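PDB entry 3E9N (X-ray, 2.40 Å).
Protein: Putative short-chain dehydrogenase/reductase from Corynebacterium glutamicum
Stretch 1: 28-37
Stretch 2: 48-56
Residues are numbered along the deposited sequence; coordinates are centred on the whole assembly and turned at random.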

ATOM      1  N   ASP A  28       4.633 -24.072 -25.650  1.00 36.75           N
ATOM      2  CA  ASP A  28       4.049 -23.338 -26.752  1.00 35.34           C
ATOM      3  C   ASP A  28       4.900 -22.155 -27.175  1.00 34.92           C
ATOM      4  O   ASP A  28       4.385 -21.285 -27.855  1.00 35.22           O
ATOM      5  CB  ASP A  28       2.618 -22.862 -26.402  1.00 34.40           C
ATOM      6  CG  ASP A  28       2.578 -22.030 -25.113  1.00 35.20           C
ATOM      7  OD1 ASP A  28       1.548 -21.371 -24.840  1.00 33.60           O
ATOM      8  OD2 ASP A  28       3.605 -22.027 -24.373  1.00 32.48           O
ATOM      9  N   HIS A  29       6.157 -22.079 -26.714  1.00 34.12           N
ATOM     10  CA  HIS A  29       7.089 -21.025 -27.121  1.00 33.75           C
ATOM     11  C   HIS A  29       8.424 -21.737 -27.399  1.00 35.13           C
ATOM     12  O   HIS A  29       8.731 -22.768 -26.750  1.00 34.50           O
ATOM     13  CB  HIS A  29       7.415 -20.011 -25.997  1.00 32.91           C
ATOM     14  CG  HIS A  29       6.246 -19.225 -25.442  1.00 33.40           C
ATOM     15  ND1 HIS A  29       5.294 -19.774 -24.589  1.00 33.51           N
ATOM     16  CD2 HIS A  29       5.959 -17.902 -25.509  1.00 29.94           C
ATOM     17  CE1 HIS A  29       4.447 -18.835 -24.201  1.00 30.90           C
ATOM     18  NE2 HIS A  29       4.817 -17.689 -24.750  1.00 32.67           N
ATOM     19  N   ILE A  30       9.197 -21.193 -28.352  1.00 35.29           N
ATOM     20  CA  ILE A  30      10.641 -21.339 -28.386  1.00 36.21           C
ATOM     21  C   ILE A  30      11.178 -20.463 -27.264  1.00 35.58           C
ATOM     22  O   ILE A  30      10.900 -19.279 -27.215  1.00 35.36           O
ATOM     23  CB  ILE A  30      11.207 -20.789 -29.755  1.00 37.89           C
ATOM     24  CG1 ILE A  30      10.782 -21.699 -30.922  1.00 38.61           C
ATOM     25  CG2 ILE A  30      12.749 -20.689 -29.752  1.00 39.30           C
ATOM     26  CD1 ILE A  30      10.085 -20.902 -32.034  1.00 44.69           C
ATOM     27  N   VAL A  31      11.921 -21.035 -26.335  1.00 35.80           N
ATOM     28  CA  VAL A  31      12.345 -20.305 -25.139  1.00 34.76           C
ATOM     29  C   VAL A  31      13.839 -19.980 -25.143  1.00 35.49           C
ATOM     30  O   VAL A  31      14.686 -20.900 -25.145  1.00 35.20           O
ATOM     31  CB  VAL A  31      12.084 -21.139 -23.859  1.00 34.40           C
ATOM     32  CG1 VAL A  31      12.584 -20.398 -22.638  1.00 35.68           C
ATOM     33  CG2 VAL A  31      10.610 -21.492 -23.705  1.00 32.26           C
ATOM     34  N   TYR A  32      14.176 -18.691 -25.118  1.00 35.36           N
ATOM     35  CA  TYR A  32      15.556 -18.298 -24.826  1.00 35.62           C
ATOM     36  C   TYR A  32      15.798 -18.226 -23.349  1.00 35.91           C
ATOM     37  O   TYR A  32      15.342 -17.322 -22.684  1.00 36.50           O
ATOM     38  CB  TYR A  32      15.913 -17.006 -25.497  1.00 35.30           C
ATOM     39  CG  TYR A  32      15.760 -17.137 -26.995  1.00 37.72           C
ATOM     40  CD1 TYR A  32      16.866 -17.392 -27.827  1.00 38.48           C
ATOM     41  CD2 TYR A  32      14.510 -17.062 -27.573  1.00 36.05           C
ATOM     42  CE1 TYR A  32      16.715 -17.532 -29.213  1.00 37.27           C
ATOM     43  CE2 TYR A  32      14.351 -17.195 -28.924  1.00 38.14           C
ATOM     44  CZ  TYR A  32      15.448 -17.430 -29.745  1.00 38.46           C
ATOM     45  OH  TYR A  32      15.225 -17.560 -31.089  1.00 40.68           O
ATOM     46  N   ALA A  33      16.541 -19.202 -22.854  1.00 36.44           N
ATOM     47  CA  ALA A  33      16.779 -19.386 -21.454  1.00 37.38           C
ATOM     48  C   ALA A  33      18.185 -18.913 -21.024  1.00 38.88           C
ATOM     49  O   ALA A  33      19.185 -19.652 -21.180  1.00 39.35           O
ATOM     50  CB  ALA A  33      16.600 -20.852 -21.127  1.00 36.17           C
ATOM     51  N   LEU A  34      18.256 -17.707 -20.471  1.00 40.01           N
ATOM     52  CA  LEU A  34      19.512 -17.131 -19.996  1.00 41.24           C
ATOM     53  C   LEU A  34      19.863 -17.546 -18.574  1.00 43.03           C
ATOM     54  O   LEU A  34      19.087 -17.323 -17.627  1.00 42.66           O
ATOM     55  CB  LEU A  34      19.486 -15.609 -20.058  1.00 40.64           C
ATOM     56  CG  LEU A  34      19.564 -14.959 -21.429  1.00 40.02           C
ATOM     57  CD1 LEU A  34      18.228 -15.201 -22.100  1.00 38.66           C
ATOM     58  CD2 LEU A  34      19.862 -13.452 -21.305  1.00 34.65           C
ATOM     59  N   GLY A  35      21.050 -18.108 -18.411  1.00 44.70           N
ATOM     60  CA  GLY A  35      21.402 -18.701 -17.127  1.00 47.96           C
ATOM     61  C   GLY A  35      22.899 -18.795 -16.894  1.00 49.97           C
ATOM     62  O   GLY A  35      23.695 -18.553 -17.807  1.00 50.31           O
ATOM     63  N   ARG A  36      23.256 -19.147 -15.662  1.00 52.51           N
ATOM     64  CA  ARG A  36      24.635 -19.167 -15.151  1.00 55.60           C
ATOM     65  C   ARG A  36      25.184 -20.610 -15.026  1.00 57.46           C
ATOM     66  O   ARG A  36      26.368 -20.874 -15.311  1.00 58.43           O
ATOM     67  CB  ARG A  36      24.670 -18.491 -13.767  1.00 55.86           C
ATOM     68  N   ASN A  37      24.318 -21.547 -14.616  1.00 58.58           N
ATOM     69  CA  ASN A  37      24.736 -22.945 -14.440  1.00 59.27           C
ATOM     70  C   ASN A  37      24.805 -23.813 -15.714  1.00 59.75           C
ATOM     71  O   ASN A  37      23.791 -24.105 -16.357  1.00 59.44           O
ATOM     72  CB  ASN A  37      23.919 -23.645 -13.353  1.00 59.41           C
ATOM     73  CG  ASN A  37      24.538 -24.970 -12.937  1.00 58.45           C
ATOM     74  OD1 ASN A  37      24.566 -25.919 -13.715  1.00 57.95           O
ATOM     75  ND2 ASN A  37      25.034 -25.036 -11.708  1.00 58.94           N
ATOM     76  N   GLU A  48      12.934 -29.633 -26.250  1.00 54.85           N
ATOM     77  CA  GLU A  48      12.831 -29.221 -27.645  1.00 54.65           C
ATOM     78  C   GLU A  48      12.344 -27.784 -27.713  1.00 54.13           C
ATOM     79  O   GLU A  48      11.314 -27.429 -27.110  1.00 54.45           O
ATOM     80  CB  GLU A  48      11.910 -30.153 -28.454  1.00 54.90           C
ATOM     81  N   GLY A  49      13.085 -26.968 -28.457  1.00 53.04           N
ATOM     82  CA  GLY A  49      12.732 -25.573 -28.669  1.00 51.25           C
ATOM     83  C   GLY A  49      13.295 -24.708 -27.562  1.00 50.21           C
ATOM     84  O   GLY A  49      12.930 -23.529 -27.422  1.00 50.30           O
ATOM     85  N   VAL A  50      14.187 -25.277 -26.761  1.00 48.35           N
ATOM     86  CA  VAL A  50      14.838 -24.449 -25.774  1.00 47.36           C
ATOM     87  C   VAL A  50      16.198 -24.002 -26.277  1.00 47.10           C
ATOM     88  O   VAL A  50      17.020 -24.843 -26.599  1.00 48.63           O
ATOM     89  CB  VAL A  50      14.959 -25.155 -24.431  1.00 47.26           C
ATOM     90  CG1 VAL A  50      15.919 -24.386 -23.507  1.00 47.51           C
ATOM     91  CG2 VAL A  50      13.603 -25.261 -23.811  1.00 45.51           C
ATOM     92  N   GLU A  51      16.420 -22.691 -26.377  1.00 45.62           N
ATOM     93  CA  GLU A  51      17.707 -22.137 -26.750  1.00 44.64           C
ATOM     94  C   GLU A  51      18.470 -21.567 -25.556  1.00 44.84           C
ATOM     95  O   GLU A  51      18.244 -20.428 -25.144  1.00 44.87           O
ATOM     96  CB  GLU A  51      17.530 -21.058 -27.816  1.00 44.59           C
ATOM     97  N   PRO A  52      19.410 -22.349 -25.013  1.00 45.02           N
ATOM     98  CA  PRO A  52      20.210 -21.940 -23.855  1.00 44.49           C
ATOM     99  C   PRO A  52      21.209 -20.837 -24.161  1.00 44.24           C
ATOM    100  O   PRO A  52      21.889 -20.865 -25.176  1.00 44.34           O
ATOM    101  CB  PRO A  52      20.954 -23.220 -23.456  1.00 44.73           C
ATOM    102  CG  PRO A  52      21.053 -24.054 -24.742  1.00 45.37           C
ATOM    103  CD  PRO A  52      19.973 -23.536 -25.703  1.00 45.98           C
ATOM    104  N   ILE A  53      21.276 -19.859 -23.275  1.00 43.51           N
ATOM    105  CA  ILE A  53      22.226 -18.804 -23.424  1.00 43.44           C
ATOM    106  C   ILE A  53      22.976 -18.666 -22.111  1.00 44.33           C
ATOM    107  O   ILE A  53      22.413 -18.210 -21.118  1.00 44.29           O
ATOM    108  CB  ILE A  53      21.544 -17.474 -23.749  1.00 42.71           C
ATOM    109  CG1 ILE A  53      20.704 -17.607 -24.999  1.00 41.60           C
ATOM    110  CG2 ILE A  53      22.552 -16.349 -23.895  1.00 40.85           C
ATOM    111  CD1 ILE A  53      19.654 -16.582 -25.067  1.00 39.21           C
ATOM    112  N   GLU A  54      24.247 -19.051 -22.111  1.00 44.86           N
ATOM    113  CA  GLU A  54      25.086 -18.833 -20.952  1.00 46.23           C
ATOM    114  C   GLU A  54      25.449 -17.363 -20.969  1.00 47.09           C
ATOM    115  O   GLU A  54      25.878 -16.827 -21.991  1.00 47.32           O
ATOM    116  CB  GLU A  54      26.352 -19.669 -21.008  1.00 46.07           C
ATOM    117  N   SER A  55      25.287 -16.717 -19.825  1.00 47.79           N
ATOM    118  CA  SER A  55      25.294 -15.288 -19.801  1.00 48.61           C
ATOM    119  C   SER A  55      25.569 -14.829 -18.403  1.00 48.34           C
ATOM    120  O   SER A  55      25.085 -15.419 -17.436  1.00 48.44           O
ATOM    121  CB  SER A  55      23.918 -14.770 -20.216  1.00 48.86           C
ATOM    122  OG  SER A  55      23.961 -13.366 -20.339  1.00 51.34           O
ATOM    123  N   ASP A  56      26.371 -13.782 -18.325  1.00 48.40           N
ATOM    124  CA  ASP A  56      26.652 -13.044 -17.099  1.00 47.95           C
ATOM    125  C   ASP A  56      25.768 -11.830 -17.362  1.00 46.17           C
ATOM    126  O   ASP A  56      26.117 -10.964 -18.154  1.00 45.22           O
ATOM    127  CB  ASP A  56      28.147 -12.680 -17.097  1.00 48.91           C
ATOM    128  CG  ASP A  56      28.529 -11.624 -16.043  1.00 52.64           C
ATOM    129  OD1 ASP A  56      27.643 -10.924 -15.495  1.00 56.30           O
ATOM    130  OD2 ASP A  56      29.753 -11.465 -15.800  1.00 55.64           O
TER

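Strands 30-35 and 50-54 lie side by side as parallel neighbours in a sheet, their axes inclined by 22°. Odd-numbered residues carry the ladder, which starts at Gly49, just before the second strand, and ends at Ser55, just after it: Val31 N donates to Gly49 O (2.9 Å), Glu51 N to Val31 O (2.8 Å), Ala33 N to Glu51 O (3.1 Å), Ile53 N to Ala33 O (3.0 Å), Gly35 N to Ile53 O (3.0 Å) and Ser55 N to Gly35 O (3.2 Å). Pro52, which has no amide hydrogen, falls at a position where the ladder asks for no donor.

Because side chains alternate, Tyr32, Leu34, Glu51 and Ile53 share one face. Ile53 dominates it: with chi1 m and chi2 t, its extended chain carries CD1 to 3.6 Å from Leu34 CD1 and 3.8 Å from Tyr32 CB. Leu34, m and p (-72°, 72°), sets its CD1 against Ile53 CD1 and its CD2 4.2 Å from Ser55 OG. Tyr32, also m at chi1, presents its ring edge to Ile53 CD1, while Tyr32 CD1 lies 3.7 Å from Glu51 CB, a contact between an aromatic ring carbon and a methylene; Glu51 is unmodelled beyond CB.

On the other face the side-chain contacts between the two strands are longer. Val31 and Val50 are both t, with Val31 CB 4.4 Å from Val50 CG2, whereas Val50 CG1 reaches Ala33 CB at 4.3 Å. At Gly49, a positive phi of 87° favours glycine.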